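Myosin light chain 1 (PDB 1M45) serves as a light chain of yeast class II and class V myosins, binding their IQ motifs, and helps assemble the actomyosin ring at the bud neck during cytokinesis. Local coordinates at residues V100-L105 against G134-K139. Sequence-based numbering, arbitrary orientation.
Sequences VSVGDL and GEIDYK
V100 and I136 form the hydrogen-bonded pair of the short antiparallel sheet that couples the two loops of an EF-hand pair, here in the C-terminal half of the light chain. Each residue gives its N-H to the other's carbonyl: V100 N lies 3.0 Å from I136 O and I136 N 2.7 Å from V100 O. A third backbone bond follows where strand 99-101 gives way to helix 102-111, V102 N to G134 O at 2.9 Å. Between these bonds S101 and E135 make a non-hydrogen-bonded pair, their CA atoms 4.2 Å apart and their side chains diverging. S101 is the N-cap of the helix: its OG, held between the backbone N and carbonyl carbon (chi1 67°), accepts from D104 N.

Apolar packing covers the face bearing V100 and I136. The extended end of I136 (chi2 163°) carries CD1 to L105 CD2, 3.5 Å away, the two side chains crossing at about a right angle, while V102 CB flanks the same methyl. F89 of helix 83-90 and L125 of helix 118-125 continue this core. The Y138 ring meets F89 at a shallow angle, and its OH is hydrogen-bonded to D93, an inferred calcium ligand. In one of two modelled conformers of V100, its CG2 reaches the ring obliquely, 3.3 Å from Y138 CD2, and V100 N lies in the ring plane at its edge, 3.9 Å from the same CD2.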
loop_
_atom_site.group_PDB
_atom_site.type_symbol
_atom_site.label_atom_id
_atom_site.label_comp_id
_atom_site.label_asym_id
_atom_site.label_seq_id
_atom_site.Cartn_x
_atom_site.Cartn_y
_atom_site.Cartn_z
ATOM N N VAL A 100 20.017 1.743 -4.544
ATOM C CA VAL A 100 19.573 3.096 -4.826
ATOM C C VAL A 100 19.778 3.930 -3.570
ATOM O O VAL A 100 19.626 3.433 -2.458
ATOM C CB VAL A 100 18.105 3.077 -5.292
ATOM C CG1 VAL A 100 17.483 4.465 -5.321
ATOM C CG2 VAL A 100 18.029 2.444 -6.684
ATOM N N SER A 101 20.136 5.203 -3.750
ATOM C CA SER A 101 20.307 6.091 -2.611
ATOM C C SER A 101 18.940 6.367 -1.998
ATOM O O SER A 101 17.913 6.365 -2.716
ATOM C CB SER A 101 20.980 7.397 -3.003
ATOM O OG SER A 101 20.132 8.160 -3.837
ATOM N N VAL A 102 18.930 6.570 -0.680
ATOM C CA VAL A 102 17.677 6.887 0.008
ATOM C C VAL A 102 17.075 8.172 -0.561
ATOM O O VAL A 102 15.849 8.304 -0.666
ATOM C CB VAL A 102 17.844 6.909 1.535
ATOM C CG1 VAL A 102 18.801 7.997 1.980
ATOM C CG2 VAL A 102 16.494 7.111 2.193
ATOM N N GLY A 103 17.938 9.115 -0.942
ATOM C CA GLY A 103 17.445 10.339 -1.567
ATOM C C GLY A 103 16.767 10.079 -2.911
ATOM O O GLY A 103 15.729 10.673 -3.205
ATOM N N ASP A 104 17.353 9.214 -3.739
ATOM C CA ASP A 104 16.722 8.880 -5.016
ATOM C C ASP A 104 15.412 8.116 -4.799
ATOM O O ASP A 104 14.474 8.238 -5.606
ATOM C CB ASP A 104 17.633 8.061 -5.896
ATOM C CG ASP A 104 18.722 8.893 -6.537
ATOM O OD1 ASP A 104 18.585 10.133 -6.613
ATOM O OD2 ASP A 104 19.703 8.364 -7.043
ATOM N N LEU A 105 15.357 7.313 -3.729
ATOM C CA LEU A 105 14.125 6.566 -3.476
ATOM C C LEU A 105 13.031 7.543 -3.114
ATOM O O LEU A 105 11.874 7.438 -3.586
ATOM C CB LEU A 105 14.329 5.496 -2.406
ATOM C CG LEU A 105 13.063 4.724 -1.995
ATOM C CD1 LEU A 105 12.424 4.088 -3.229
ATOM C CD2 LEU A 105 13.460 3.595 -0.978
ATOM N N GLY A 134 24.429 5.496 2.478
ATOM C CA GLY A 134 23.094 6.031 2.301
ATOM C C GLY A 134 22.312 5.293 1.230
ATOM O O GLY A 134 21.325 5.833 0.754
ATOM N N GLU A 135 22.676 4.041 0.937
ATOM C CA GLU A 135 21.980 3.245 -0.081
ATOM C C GLU A 135 21.115 2.107 0.436
ATOM O O GLU A 135 21.335 1.568 1.528
ATOM C CB GLU A 135 22.967 2.703 -1.104
ATOM C CG GLU A 135 23.645 3.837 -1.860
ATOM C CD GLU A 135 24.419 3.354 -3.064
ATOM O OE1 GLU A 135 25.174 2.383 -2.936
ATOM O OE2 GLU A 135 24.250 3.940 -4.145
ATOM N N ILE A 136 20.149 1.718 -0.402
ATOM C CA ILE A 136 19.191 0.671 -0.057
ATOM C C ILE A 136 19.260 -0.400 -1.124
ATOM O O ILE A 136 19.313 -0.077 -2.306
ATOM C CB ILE A 136 17.763 1.295 -0.054
ATOM C CG1 ILE A 136 17.595 2.230 1.129
ATOM C CG2 ILE A 136 16.662 0.199 0.031
ATOM C CD1 ILE A 136 16.392 3.189 0.960
ATOM N N ASP A 137 19.242 -1.672 -0.702
ATOM C CA ASP A 137 19.186 -2.806 -1.631
ATOM C C ASP A 137 17.736 -2.858 -2.120
ATOM O O ASP A 137 16.848 -3.177 -1.343
ATOM C CB ASP A 137 19.540 -4.112 -0.889
ATOM C CG ASP A 137 19.572 -5.301 -1.814
ATOM O OD1 ASP A 137 18.572 -5.533 -2.501
ATOM O OD2 ASP A 137 20.578 -6.037 -1.970
ATOM N N TYR A 138 17.498 -2.500 -3.377
ATOM C CA TYR A 138 16.100 -2.332 -3.796
ATOM C C TYR A 138 15.348 -3.627 -3.996
ATOM O O TYR A 138 14.155 -3.670 -3.750
ATOM C CB TYR A 138 15.934 -1.425 -4.986
ATOM C CG TYR A 138 16.781 -1.672 -6.207
ATOM C CD1 TYR A 138 16.440 -2.667 -7.124
ATOM C CD2 TYR A 138 17.840 -0.816 -6.518
ATOM C CE1 TYR A 138 17.168 -2.839 -8.299
ATOM C CE2 TYR A 138 18.575 -0.985 -7.683
ATOM C CZ TYR A 138 18.235 -1.995 -8.568
ATOM O OH TYR A 138 18.980 -2.150 -9.709
ATOM N N LYS A 139 16.041 -4.687 -4.397
ATOM C CA LYS A 139 15.335 -5.974 -4.464
ATOM C C LYS A 139 14.839 -6.420 -3.090
ATOM O O LYS A 139 13.730 -6.971 -2.986
ATOM C CB LYS A 139 16.222 -7.065 -5.061
ATOM C CG LYS A 139 16.314 -6.995 -6.571
ATOM C CD LYS A 139 17.092 -8.196 -7.100
ATOM C CE LYS A 139 17.094 -8.220 -8.589
ATOM N NZ LYS A 139 15.735 -8.355 -9.137
#